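Local structure of deoxyhypusine hydroxylase (Homo sapiens, 4D50) at residues A[26-31]-A[279-284]; A[58-62]-A[245-249]; A[71-76]-A[102-108]; A[153-159]-A[182-188]; A[191-197]-A[221-225]. The protein hydroxylates the deoxyhypusine residue of translation initiation factor eIF5A with a non-haem diiron centre and dioxygen, completing the formation of hypusine. Residues are numbered along the deposited sequence.

Contact 1: residues A[26-31]-A[279-284]; sequences LQARFR and EVALDM. With GAI (guanidine), chain F.
Two helices from the opposite ends of an all-helical HEAT-repeat chain cross here: 26-31 opens helix 26-39, and 279-284 belongs to the last helix, 272-289. Their local axes approach to 9.6 Å with a signed crossing angle of -79°, so the helices touch over a short patch centred on Q27 and V280, whose CA atoms are 5.3 Å apart. Both segments have regular helical backbone angles, and the contact buries 388 Å² near the surface.

The apolar part is built round V280 (chi1 t). Its CG2 meets L26 CD2 at 3.9 Å and F30 CD1 at 4.3 Å, lying over one face of the F30 ring; valine is short enough to fit, and this one methyl serves both neighbours. M284, an m, m, t rotamer, reaches to the first helix with CE, 4.1 Å from F30 CB and 3.6 Å from Q27 O. F30 also packs on L58 and L59 of helix 57-70, which carries iron ligand H61.

Among the polar groups, a water joins the helix start to the acid: it accepts from L26 N and donates to E279 OE2, both at 2.9 Å. D283 OD1 takes a hydrogen bond from N1 of a bound guanidine at 2.7 Å. The long R31 side chain lays one guanidinium face against sulfur, with NH2 3.0 Å from M284 SD.

Contact 2: residues A[58-62]-A[245-249]; sequences LLKHE and HECAE. With FE (Fe (III) ion), chain D; PER (peroxide ion), chain E.
Both segments are helical, their local axes approaching to 13.5 Å and crossing at -76°; the nearest CA atoms, of L58 and H245, are 8.5 Å apart. Only long side chains bridge such a gap. L58 (t, p) sends CD1 to within 3.4 Å of H245 CE1, giving the imidazole an apolar neighbour, while its carbonyl O accepts a 2.7 Å hydrogen bond from H61 ND1. That bond orients the H61 ring and leaves NE2 for iron, at 2.3 Å. Here two HEAT-like repeats meet across a non-haem diiron site: the same Fe(III) is bound by H245 NE2 at 2.2 Å, E246 OE1 at 2.1 Å, peroxide O2 at 2.2 Å, and two waters. H245 ND1 is held by S277, and H94, E95 and H212 bind the second iron. E62 OE1, next after H61, and E249 OE2, one turn after H245, lie 3.3 Å apart as like charges; a water donates to E249 OE1 and, weakly, to E62 OE2, both at 2.8 Å.

Contact 3: residues A[71-76]-A[102-108]; sequences QDARAI and AIGDPEV. With GAI (guanidine), chain I.
Segments 71-76, leading into helix 76-84, and 102-108, from the end of helix 90-103, are the intra-repeat turns of HEAT-like repeats 1 and 2, stacked as near copies. Q71 (phi 58°) and G104 (phi 81°) leave their helices in the left-handed conformation, easy for glycine; Q71 adopts it with a side chain. An extended aspartate, then a 3-10 turn, follows. CA atoms of Q71 and I103 are 4.1 Å apart. Each aspartate makes an Asx turn, its short side chain putting an oxygen within reach of the amide two residues on: D72 OD1 accepts from R74 N at 3.0 Å, D105 OD1 from E107 N at 2.9 Å. D72 and R74 also help form a guanidine pocket.

I103 (m, t) fills the space between the turns, CD1 4.2 Å from I76 CG1 and 4.3 Å from CB of the small A75. I76 CG2 is 3.7 Å from V108 CG1. Q71, also bonded to E143, reaches the next repeat, its NE2 donating to A102 O at 2.8 Å.

Contact 4: residues A[153-159]-A[182-188]; sequences DPAPPAE and RAMFALR
A proline-rich loop, 153-159, extended from A155 to A158, links helix 121-140 to helix 163-171 and lies on 182-188 of helix 177-190, in the third HEAT-like repeat. Closest in the backbone are P157 and R182, with CA atoms 4.6 Å apart, and 534 Å² is buried. Psi in the extended part is near 150°; proline suits this conformation and has no amide hydrogen needing a partner.

A158 N donates to R182 O at 2.8 Å; that carbonyl also accepts the helical bond from A186 N at 3.0 Å. R182 repays the loop: its NE donates to P156 O at 3.1 Å and NH2 to P157 O at 3.0 Å, while P156 CG lies over one guanidinium face. Two loop carbonyls are thereby satisfied by a single side chain, whose p chi3 turns the guanidinium alongside the 156-158 backbone.

At the other end D153 and R188 form a salt bridge. R188 NH2 donates to D153 OD2 at 3.0 Å and NH1 to the same oxygen at 3.2 Å; S151 also binds D153 OD1, and Q220 takes R188 NH1. Between these polar ends lies F185, with D153 CB over its ring face in a CH-pi contact (4.0 Å to the centroid).

A salt bridge, two arginine-to-carbonyl bonds and one backbone bond fix to the helix a linker that has no helix or strand of its own.

Contact 5: residues A[191-197]-A[221-225]; sequences GGEEAAL and LQHEA
L221 (t, p) ends helix 208-221 and points toward 191-197, with CD1 3.8 Å from G191 CA and CD2 4.0 Å from A196 CB. G191 has positive phi (59°, psi -175°), easy for glycine; its CA is 6.9 Å from L221 CA. Q222 turns the chain with phi 63°. H223 follows in an extended conformation (psi 128°), its ND1 accepting from A225 N at 3.0 Å, so the ring holds the turn. One face of that ring lies on the start of helix 193-201, in the preceding repeat: E193 CA makes a CH-pi contact, 4.1 Å from the centroid, and G192 O is over the same ring. A225, in the 3-10 turn, packs its CB 4.0 Å from E193 CG and 3.9 Å from L197 CD2; the small A196 and A225 let helix and turn come close (CB-CB 4.5 Å). The contact joins equivalent interhelical turns of neighbouring HEAT-like repeats, setting the start of helix 193-201 against the link between helices 208-221 and 227-235.

Contact 2 holds the ligands of one iron of the diiron centre, and contact 1 lies directly beside it, their centres 11 Å apart: F30 CZ of contact 1 touches L58 CG of contact 2 at 3.8 Å. The side chain of F30 is about 9 Å from a bound iron. Both join distant parts of the chain, and contacts 3, 4 and 5 are nested in sequence inside the loop that each closes. Contact 4 also nears the metal site, the P154 side chain lying about 9 Å from an iron. It touches contact 5 through L187 O and A195 CB, 3.4 Å apart. Contacts 3 and 5, equivalent stackings of the intra-repeat turns of neighbouring repeats, lie on opposite sides of the chain's centre, their centres 32 Å apart.

Contact 1: residues A[26-31]-A[279-284]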
# COMPACT_ATOMS: atom_id res chain seq x y z
N LEU A 26 -4.88 -7.83 16.46
CA LEU A 26 -4.35 -7.34 15.19
C LEU A 26 -4.08 -5.83 15.21
O LEU A 26 -3.06 -5.34 14.65
CB LEU A 26 -5.34 -7.70 14.08
CG LEU A 26 -4.79 -7.73 12.65
CD1 LEU A 26 -3.57 -8.66 12.58
CD2 LEU A 26 -5.88 -8.19 11.67
N GLN A 27 -4.94 -5.05 15.83
CA GLN A 27 -4.77 -3.62 15.79
C GLN A 27 -3.50 -3.22 16.55
O GLN A 27 -2.82 -2.27 16.17
CB GLN A 27 -6.00 -2.89 16.34
CG GLN A 27 -6.22 -3.06 17.85
CD GLN A 27 -6.88 -1.85 18.50
OE1 GLN A 27 -7.87 -1.98 19.21
NE2 GLN A 27 -6.33 -0.66 18.25
N ALA A 28 -3.16 -3.97 17.58
CA ALA A 28 -1.96 -3.78 18.40
C ALA A 28 -0.68 -4.13 17.65
O ALA A 28 0.33 -3.46 17.78
CB ALA A 28 -2.03 -4.62 19.66
N ARG A 29 -0.75 -5.16 16.85
CA ARG A 29 0.36 -5.51 16.02
C ARG A 29 0.49 -4.51 14.88
O ARG A 29 1.61 -4.20 14.49
CB ARG A 29 0.19 -6.91 15.51
CG ARG A 29 -0.02 -8.00 16.63
CD ARG A 29 -0.33 -9.34 16.03
NE ARG A 29 0.84 -9.95 15.44
CZ ARG A 29 0.89 -11.04 14.71
NH1 ARG A 29 -0.22 -11.74 14.46
NH2 ARG A 29 2.03 -11.50 14.24
N PHE A 30 -0.61 -3.91 14.38
CA PHE A 30 -0.46 -2.83 13.36
C PHE A 30 0.19 -1.62 13.91
O PHE A 30 1.05 -1.00 13.30
CB PHE A 30 -1.81 -2.45 12.73
CG PHE A 30 -2.13 -3.25 11.52
CD1 PHE A 30 -2.37 -4.60 11.64
CD2 PHE A 30 -2.13 -2.66 10.26
CE1 PHE A 30 -2.66 -5.37 10.53
CE2 PHE A 30 -2.37 -3.44 9.15
CZ PHE A 30 -2.64 -4.79 9.29
N ARG A 31 -0.20 -1.28 15.13
CA ARG A 31 0.36 -0.15 15.82
C ARG A 31 1.82 -0.36 16.02
O ARG A 31 2.58 0.57 15.79
CB ARG A 31 -0.28 0.04 17.21
CG ARG A 31 -1.56 0.77 17.15
CD ARG A 31 -2.25 0.78 18.52
NE ARG A 31 -3.67 1.02 18.29
CZ ARG A 31 -4.17 2.19 17.89
NH1 ARG A 31 -3.38 3.26 17.74
NH2 ARG A 31 -5.46 2.30 17.66
N GLU A 279 -12.05 -4.75 10.74
CA GLU A 279 -11.60 -4.80 12.14
C GLU A 279 -10.61 -3.76 12.58
O GLU A 279 -10.86 -3.00 13.52
CB GLU A 279 -11.04 -6.19 12.45
CG GLU A 279 -10.45 -6.31 13.89
CD GLU A 279 -9.78 -7.64 14.20
OE1 GLU A 279 -9.88 -8.59 13.40
OE2 GLU A 279 -9.12 -7.75 15.24
N VAL A 280 -9.50 -3.69 11.87
CA VAL A 280 -8.47 -2.73 12.12
C VAL A 280 -9.02 -1.31 11.96
O VAL A 280 -8.75 -0.46 12.82
CB VAL A 280 -7.23 -3.02 11.25
CG1 VAL A 280 -6.20 -1.91 11.36
CG2 VAL A 280 -6.62 -4.35 11.69
N ALA A 281 -9.80 -1.05 10.90
CA ALA A 281 -10.34 0.29 10.63
C ALA A 281 -11.28 0.73 11.77
O ALA A 281 -11.14 1.86 12.31
CB ALA A 281 -11.06 0.36 9.28
N LEU A 282 -12.16 -0.19 12.16
CA LEU A 282 -13.09 0.10 13.26
C LEU A 282 -12.35 0.27 14.57
O LEU A 282 -12.68 1.16 15.32
CB LEU A 282 -14.17 -0.96 13.35
CG LEU A 282 -15.15 -0.99 12.16
CD1 LEU A 282 -15.95 -2.26 12.09
CD2 LEU A 282 -16.07 0.24 12.06
N ASP A 283 -11.35 -0.59 14.85
CA ASP A 283 -10.55 -0.47 16.05
C ASP A 283 -9.81 0.83 16.12
O ASP A 283 -9.71 1.39 17.19
CB ASP A 283 -9.56 -1.64 16.25
CG ASP A 283 -10.24 -2.96 16.63
OD1 ASP A 283 -11.45 -3.04 16.89
OD2 ASP A 283 -9.56 -3.99 16.56
N MET A 284 -9.38 1.36 14.98
CA MET A 284 -8.66 2.64 15.03
C MET A 284 -9.61 3.77 15.36
O MET A 284 -9.26 4.71 16.06
CB MET A 284 -7.89 2.89 13.74
CG MET A 284 -6.85 1.81 13.47
SD MET A 284 -5.57 1.63 14.72
CE MET A 284 -4.70 0.11 14.24
C GAI F . -14.33 -3.07 15.97
N1 GAI F . -13.93 -2.11 16.69
N2 GAI F . -15.62 -3.28 15.89
N3 GAI F . -13.52 -3.85 15.26
O HOH W 1 -7.23 -9.50 16.59

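Contact 2: residues A[58-62]-A[245-249]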
# COMPACT_ATOMS: atom_id res chain seq x y z
N LEU A 58 -3.03 -9.96 5.18
CA LEU A 58 -3.16 -8.51 5.48
C LEU A 58 -1.93 -8.01 6.25
O LEU A 58 -1.23 -7.07 5.81
CB LEU A 58 -4.41 -8.17 6.27
CG LEU A 58 -4.54 -6.68 6.54
CD1 LEU A 58 -4.78 -5.90 5.26
CD2 LEU A 58 -5.69 -6.35 7.49
N LEU A 59 -1.61 -8.69 7.35
CA LEU A 59 -0.46 -8.22 8.12
C LEU A 59 0.82 -8.35 7.28
O LEU A 59 1.59 -7.42 7.18
CB LEU A 59 -0.35 -8.98 9.45
CG LEU A 59 0.81 -8.49 10.32
CD1 LEU A 59 0.74 -7.05 10.77
CD2 LEU A 59 0.87 -9.44 11.55
N LYS A 60 1.02 -9.49 6.62
CA LYS A 60 2.28 -9.72 5.90
C LYS A 60 2.55 -8.72 4.77
O LYS A 60 3.67 -8.27 4.57
CB LYS A 60 2.32 -11.12 5.33
CG LYS A 60 2.57 -12.22 6.35
CD LYS A 60 2.80 -13.58 5.67
CE LYS A 60 1.54 -14.13 5.08
NZ LYS A 60 1.65 -15.53 4.61
N HIS A 61 1.51 -8.35 4.07
CA HIS A 61 1.65 -7.38 3.00
C HIS A 61 1.90 -5.98 3.55
O HIS A 61 2.67 -5.21 2.93
CB HIS A 61 0.48 -7.50 2.02
CG HIS A 61 -0.51 -6.39 2.11
ND1 HIS A 61 -1.26 -6.15 3.24
CD2 HIS A 61 -0.83 -5.43 1.21
CE1 HIS A 61 -2.07 -5.11 2.99
NE2 HIS A 61 -1.79 -4.64 1.77
N GLU A 62 1.41 -5.67 4.75
CA GLU A 62 1.73 -4.36 5.41
C GLU A 62 3.24 -4.33 5.83
O GLU A 62 3.93 -3.28 5.80
CB GLU A 62 0.84 -4.17 6.60
CG GLU A 62 0.32 -2.77 6.85
CD GLU A 62 -0.77 -2.40 5.86
OE1 GLU A 62 -1.74 -3.16 5.67
OE2 GLU A 62 -0.55 -1.39 5.17
N HIS A 245 -10.34 -5.09 0.06
CA HIS A 245 -9.51 -4.67 1.25
C HIS A 245 -9.00 -3.24 1.17
O HIS A 245 -9.07 -2.49 2.16
CB HIS A 245 -8.36 -5.64 1.50
CG HIS A 245 -7.05 -4.96 1.65
ND1 HIS A 245 -6.68 -4.35 2.82
CD2 HIS A 245 -5.99 -4.86 0.81
CE1 HIS A 245 -5.49 -3.80 2.66
NE2 HIS A 245 -5.01 -4.17 1.49
N GLU A 246 -8.52 -2.80 -0.01
CA GLU A 246 -7.98 -1.48 -0.14
C GLU A 246 -9.08 -0.42 0.02
O GLU A 246 -8.84 0.62 0.65
CB GLU A 246 -7.23 -1.36 -1.49
CG GLU A 246 -6.02 -0.46 -1.43
CD GLU A 246 -4.97 -0.95 -0.48
OE1 GLU A 246 -4.48 -2.06 -0.61
OE2 GLU A 246 -4.67 -0.17 0.45
N CYS A 247 -10.24 -0.74 -0.51
CA CYS A 247 -11.46 0.09 -0.40
C CYS A 247 -11.90 0.20 1.07
O CYS A 247 -12.19 1.27 1.55
CB CYS A 247 -12.55 -0.42 -1.32
SG CYS A 247 -12.19 -0.05 -3.04
N ALA A 248 -11.80 -0.91 1.81
CA ALA A 248 -12.15 -0.91 3.20
C ALA A 248 -11.16 -0.00 3.99
O ALA A 248 -11.55 0.80 4.87
CB ALA A 248 -12.10 -2.32 3.73
N GLU A 249 -9.86 -0.15 3.71
CA GLU A 249 -8.85 0.70 4.33
C GLU A 249 -9.12 2.15 4.04
O GLU A 249 -8.97 2.96 4.94
CB GLU A 249 -7.44 0.36 3.83
CG GLU A 249 -6.73 -0.76 4.54
CD GLU A 249 -5.20 -0.54 4.67
OE1 GLU A 249 -4.61 0.54 4.44
OE2 GLU A 249 -4.56 -1.52 5.03
FE FE D . -3.24 -3.39 0.44
O1 PER E . -2.13 -4.90 -1.60
O2 PER E . -3.59 -4.90 -1.09
O HOH W 2 -2.49 0.33 6.21
O HOH W 3 -3.02 -1.78 1.86
O HOH W 4 -1.53 -2.22 -0.74

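Contact 3: residues A[71-76]-A[102-108]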
# COMPACT_ATOMS: atom_id res chain seq x y z
N GLN A 71 12.74 2.71 2.93
CA GLN A 71 13.79 3.00 1.93
C GLN A 71 15.20 2.55 2.35
O GLN A 71 16.20 3.18 1.95
CB GLN A 71 13.75 4.43 1.51
CG GLN A 71 12.47 4.71 0.67
CD GLN A 71 12.57 6.00 -0.09
OE1 GLN A 71 12.59 7.07 0.51
NE2 GLN A 71 12.57 5.92 -1.39
N ASP A 72 15.25 1.51 3.18
CA ASP A 72 16.48 1.02 3.73
C ASP A 72 16.90 -0.23 2.99
O ASP A 72 16.28 -1.30 3.01
CB ASP A 72 16.34 0.82 5.22
CG ASP A 72 17.67 0.63 5.92
OD1 ASP A 72 18.58 0.02 5.33
OD2 ASP A 72 17.78 1.09 7.09
N ALA A 73 18.01 -0.09 2.28
CA ALA A 73 18.53 -1.21 1.43
C ALA A 73 18.77 -2.49 2.24
O ALA A 73 18.85 -3.55 1.68
CB ALA A 73 19.82 -0.74 0.66
N ARG A 74 18.89 -2.37 3.54
CA ARG A 74 19.04 -3.56 4.42
C ARG A 74 17.87 -4.55 4.33
O ARG A 74 18.00 -5.68 4.69
CB ARG A 74 19.32 -3.21 5.87
CG ARG A 74 20.71 -2.59 6.09
CD ARG A 74 21.27 -2.77 7.51
NE ARG A 74 22.18 -3.90 7.55
CZ ARG A 74 23.43 -3.85 7.10
NH1 ARG A 74 23.92 -2.70 6.62
NH2 ARG A 74 24.19 -4.96 7.12
N ALA A 75 16.71 -4.07 3.85
CA ALA A 75 15.51 -4.87 3.75
C ALA A 75 15.50 -5.69 2.51
O ALA A 75 14.57 -6.51 2.30
CB ALA A 75 14.25 -4.00 3.82
N ILE A 76 16.46 -5.43 1.59
CA ILE A 76 16.33 -5.99 0.27
C ILE A 76 16.30 -7.50 0.20
O ILE A 76 15.50 -8.09 -0.50
CB ILE A 76 17.42 -5.38 -0.68
CG1 ILE A 76 16.97 -3.99 -1.14
CG2 ILE A 76 17.67 -6.27 -1.90
CD1 ILE A 76 18.06 -3.17 -1.82
N ALA A 102 10.39 0.81 -4.22
CA ALA A 102 10.28 1.99 -3.38
C ALA A 102 11.56 2.32 -2.79
O ALA A 102 11.89 3.48 -2.63
CB ALA A 102 9.19 1.80 -2.35
N ILE A 103 12.34 1.30 -2.47
CA ILE A 103 13.68 1.50 -1.91
C ILE A 103 14.60 2.16 -2.94
O ILE A 103 15.36 3.04 -2.56
CB ILE A 103 14.27 0.19 -1.42
CG1 ILE A 103 13.49 -0.28 -0.18
CG2 ILE A 103 15.76 0.32 -1.03
CD1 ILE A 103 13.73 -1.75 0.17
N GLY A 104 14.37 1.91 -4.21
CA GLY A 104 14.99 2.75 -5.26
C GLY A 104 16.42 2.40 -5.57
O GLY A 104 17.10 3.15 -6.31
N ASP A 105 16.88 1.27 -5.06
CA ASP A 105 18.24 0.83 -5.28
C ASP A 105 18.32 -0.04 -6.52
O ASP A 105 17.73 -1.11 -6.57
CB ASP A 105 18.70 0.05 -4.05
CG ASP A 105 20.17 -0.35 -4.09
OD1 ASP A 105 20.76 -0.58 -5.19
OD2 ASP A 105 20.69 -0.56 -2.99
N PRO A 106 19.10 0.37 -7.53
CA PRO A 106 19.17 -0.39 -8.80
C PRO A 106 19.76 -1.81 -8.75
O PRO A 106 19.66 -2.54 -9.71
CB PRO A 106 20.01 0.53 -9.71
CG PRO A 106 20.76 1.44 -8.80
CD PRO A 106 20.03 1.51 -7.47
N GLU A 107 20.40 -2.17 -7.64
CA GLU A 107 20.85 -3.54 -7.34
C GLU A 107 19.75 -4.56 -7.63
O GLU A 107 20.04 -5.65 -8.03
CB GLU A 107 21.17 -3.58 -5.85
CG GLU A 107 21.53 -4.94 -5.24
CD GLU A 107 21.46 -4.89 -3.72
OE1 GLU A 107 21.78 -3.82 -3.13
OE2 GLU A 107 21.07 -5.92 -3.09
N VAL A 108 18.50 -4.16 -7.42
CA VAL A 108 17.32 -5.04 -7.62
C VAL A 108 16.73 -5.01 -9.00
O VAL A 108 15.80 -5.74 -9.27
CB VAL A 108 16.21 -4.76 -6.57
CG1 VAL A 108 16.78 -4.80 -5.17
CG2 VAL A 108 15.50 -3.41 -6.80
C GAI I . 19.77 -0.20 8.67
N1 GAI I . 20.65 -0.39 7.81
N2 GAI I . 18.91 -1.18 8.93
N3 GAI I . 19.68 0.99 9.27

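Contact 4: residues A[153-159]-A[182-188]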
# COMPACT_ATOMS: atom_id res chain seq x y z
N ASP A 153 5.63 6.63 -3.71
CA ASP A 153 4.61 6.10 -4.61
C ASP A 153 5.22 5.25 -5.69
O ASP A 153 6.43 5.42 -6.02
CB ASP A 153 3.83 7.27 -5.26
CG ASP A 153 3.10 8.15 -4.23
OD1 ASP A 153 2.71 7.61 -3.11
OD2 ASP A 153 2.99 9.34 -4.48
N PRO A 154 4.45 4.35 -6.30
CA PRO A 154 5.04 3.53 -7.34
C PRO A 154 5.32 4.22 -8.64
O PRO A 154 5.92 3.60 -9.47
CB PRO A 154 3.95 2.47 -7.61
CG PRO A 154 2.73 2.98 -6.94
CD PRO A 154 3.19 3.77 -5.81
N ALA A 155 4.82 5.44 -8.83
CA ALA A 155 5.04 6.25 -10.00
C ALA A 155 4.96 7.68 -9.65
O ALA A 155 4.25 8.05 -8.79
CB ALA A 155 4.12 5.96 -11.17
N PRO A 156 5.81 8.51 -10.33
CA PRO A 156 5.83 9.94 -10.07
C PRO A 156 4.62 10.59 -10.75
O PRO A 156 4.13 10.06 -11.69
CB PRO A 156 7.10 10.41 -10.78
CG PRO A 156 7.27 9.42 -11.90
CD PRO A 156 6.85 8.11 -11.28
N PRO A 157 4.14 11.67 -10.21
CA PRO A 157 2.90 12.24 -10.78
C PRO A 157 3.14 12.75 -12.18
O PRO A 157 4.26 13.22 -12.47
CB PRO A 157 2.59 13.40 -9.83
CG PRO A 157 3.87 13.81 -9.23
CD PRO A 157 4.69 12.52 -9.14
N ALA A 158 2.12 12.63 -13.01
CA ALA A 158 2.13 13.20 -14.38
C ALA A 158 2.30 14.71 -14.30
O ALA A 158 1.91 15.32 -13.31
CB ALA A 158 0.87 12.83 -15.14
N GLU A 159 2.99 15.30 -15.29
CA GLU A 159 3.11 16.73 -15.33
C GLU A 159 1.80 17.52 -15.72
O GLU A 159 1.58 18.64 -15.26
CB GLU A 159 4.26 17.14 -16.29
CG GLU A 159 5.65 16.85 -15.72
CD GLU A 159 6.03 17.69 -14.53
OE1 GLU A 159 5.49 18.76 -14.33
OE2 GLU A 159 6.90 17.29 -13.74
N ARG A 182 0.83 7.35 -13.39
CA ARG A 182 1.29 8.74 -13.21
C ARG A 182 0.09 9.73 -13.16
O ARG A 182 0.10 10.71 -12.42
CB ARG A 182 2.26 9.10 -14.39
CG ARG A 182 3.57 8.37 -14.32
CD ARG A 182 4.69 9.07 -15.10
NE ARG A 182 4.93 10.41 -14.63
CZ ARG A 182 5.73 11.26 -15.28
NH1 ARG A 182 6.32 10.88 -16.42
NH2 ARG A 182 5.87 12.49 -14.84
N ALA A 183 -0.93 9.45 -13.95
CA ALA A 183 -2.10 10.31 -14.08
C ALA A 183 -2.92 10.14 -12.79
O ALA A 183 -3.44 11.10 -12.27
CB ALA A 183 -2.92 9.87 -15.26
N MET A 184 -2.86 8.97 -12.23
CA MET A 184 -3.57 8.62 -10.98
C MET A 184 -2.97 9.46 -9.81
O MET A 184 -3.70 10.09 -9.05
CB MET A 184 -3.46 7.13 -10.62
CG MET A 184 -4.44 6.67 -9.55
SD MET A 184 -3.96 4.99 -9.01
CE MET A 184 -4.25 4.02 -10.44
N PHE A 185 -1.64 9.50 -9.69
CA PHE A 185 -1.02 10.28 -8.65
C PHE A 185 -1.16 11.74 -8.89
O PHE A 185 -1.34 12.50 -7.91
CB PHE A 185 0.44 9.85 -8.39
CG PHE A 185 0.50 8.50 -7.82
CD1 PHE A 185 0.04 8.28 -6.52
CD2 PHE A 185 0.94 7.43 -8.58
CE1 PHE A 185 -0.01 7.00 -6.00
CE2 PHE A 185 0.81 6.15 -8.05
CZ PHE A 185 0.29 5.97 -6.80
N ALA A 186 -1.15 12.19 -10.16
CA ALA A 186 -1.45 13.61 -10.44
C ALA A 186 -2.87 14.02 -10.06
O ALA A 186 -3.07 15.12 -9.56
CB ALA A 186 -1.22 13.94 -11.90
N LEU A 187 -3.78 13.11 -10.16
CA LEU A 187 -5.23 13.35 -9.80
C LEU A 187 -5.33 13.53 -8.31
O LEU A 187 -5.96 14.43 -7.86
CB LEU A 187 -6.11 12.26 -10.33
CG LEU A 187 -6.48 12.40 -11.80
CD1 LEU A 187 -6.95 11.08 -12.38
CD2 LEU A 187 -7.46 13.50 -12.02
N ARG A 188 -4.72 12.62 -7.58
CA ARG A 188 -4.69 12.64 -6.14
C ARG A 188 -4.12 14.00 -5.67
O ARG A 188 -4.71 14.70 -4.84
CB ARG A 188 -3.96 11.45 -5.56
CG ARG A 188 -3.77 11.62 -4.06
CD ARG A 188 -2.55 10.86 -3.52
NE ARG A 188 -1.31 11.41 -4.05
CZ ARG A 188 -0.12 10.81 -3.99
NH1 ARG A 188 0.06 9.65 -3.32
NH2 ARG A 188 0.91 11.46 -4.50

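Contact 5: residues A[191-197]-A[221-225]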
# COMPACT_ATOMS: atom_id res chain seq x y z
N GLY A 191 -6.36 17.12 -6.16
CA GLY A 191 -7.45 17.15 -5.20
C GLY A 191 -8.76 17.70 -5.68
O GLY A 191 -8.93 18.07 -6.83
N GLY A 192 -9.67 17.80 -4.74
CA GLY A 192 -11.04 18.26 -4.91
C GLY A 192 -11.99 17.17 -5.39
O GLY A 192 -11.59 15.98 -5.63
N GLU A 193 -13.26 17.57 -5.54
CA GLU A 193 -14.34 16.65 -5.83
C GLU A 193 -14.26 16.14 -7.23
O GLU A 193 -14.42 14.94 -7.45
CB GLU A 193 -15.71 17.32 -5.53
CG GLU A 193 -16.92 16.65 -6.16
CD GLU A 193 -18.18 17.50 -6.02
OE1 GLU A 193 -18.75 17.47 -4.94
OE2 GLU A 193 -18.61 18.11 -7.03
N GLU A 194 -13.93 16.98 -8.22
CA GLU A 194 -13.84 16.51 -9.58
C GLU A 194 -12.75 15.40 -9.72
O GLU A 194 -12.94 14.41 -10.40
CB GLU A 194 -13.50 17.67 -10.54
CG GLU A 194 -13.76 17.35 -11.98
CD GLU A 194 -13.07 18.28 -13.02
OE1 GLU A 194 -12.45 19.29 -12.66
OE2 GLU A 194 -13.11 17.95 -14.21
N ALA A 195 -11.61 15.61 -9.11
CA ALA A 195 -10.51 14.61 -9.20
C ALA A 195 -10.87 13.31 -8.43
O ALA A 195 -10.59 12.24 -8.95
CB ALA A 195 -9.19 15.17 -8.73
N ALA A 196 -11.55 13.44 -7.30
CA ALA A 196 -12.03 12.28 -6.47
C ALA A 196 -12.93 11.39 -7.28
O ALA A 196 -12.77 10.17 -7.31
CB ALA A 196 -12.70 12.75 -5.22
N LEU A 197 -13.89 12.00 -8.00
CA LEU A 197 -14.77 11.22 -8.84
C LEU A 197 -14.14 10.68 -10.09
O LEU A 197 -14.58 9.65 -10.62
CB LEU A 197 -16.02 12.08 -9.13
CG LEU A 197 -16.74 12.69 -7.96
CD1 LEU A 197 -17.76 13.65 -8.54
CD2 LEU A 197 -17.46 11.60 -7.16
N LEU A 221 -6.31 10.66 -0.46
CA LEU A 221 -7.00 11.91 -0.79
C LEU A 221 -8.09 12.17 0.27
O LEU A 221 -8.26 13.31 0.73
CB LEU A 221 -7.68 11.83 -2.12
CG LEU A 221 -8.42 13.06 -2.63
CD1 LEU A 221 -7.54 14.34 -2.61
CD2 LEU A 221 -8.88 12.78 -4.02
N GLN A 222 -8.75 11.12 0.72
CA GLN A 222 -9.66 11.28 1.87
C GLN A 222 -10.81 12.23 1.57
O GLN A 222 -11.39 12.84 2.50
CB GLN A 222 -8.88 11.75 3.15
CG GLN A 222 -8.65 10.65 4.16
CD GLN A 222 -8.17 11.16 5.51
OE1 GLN A 222 -7.10 10.81 5.97
NE2 GLN A 222 -8.98 11.99 6.17
N HIS A 223 -11.19 12.38 0.30
CA HIS A 223 -12.28 13.23 -0.07
C HIS A 223 -13.58 12.42 -0.03
O HIS A 223 -13.69 11.33 -0.63
CB HIS A 223 -12.16 13.82 -1.43
CG HIS A 223 -13.07 14.98 -1.66
ND1 HIS A 223 -14.44 14.86 -1.83
CD2 HIS A 223 -12.81 16.31 -1.69
CE1 HIS A 223 -14.98 16.05 -1.98
NE2 HIS A 223 -14.02 16.95 -1.91
N GLU A 224 -14.56 12.97 0.68
CA GLU A 224 -15.79 12.26 0.98
C GLU A 224 -16.67 11.94 -0.26
O GLU A 224 -17.56 11.09 -0.19
CB GLU A 224 -16.58 13.13 2.00
CG GLU A 224 -17.49 12.41 2.96
CD GLU A 224 -18.10 13.36 4.01
OE1 GLU A 224 -17.39 14.30 4.48
OE2 GLU A 224 -19.29 13.14 4.38
N ALA A 225 -16.45 12.65 -1.38
CA ALA A 225 -17.24 12.44 -2.62
C ALA A 225 -17.05 11.02 -3.14
O ALA A 225 -17.91 10.55 -3.87
CB ALA A 225 -16.87 13.44 -3.72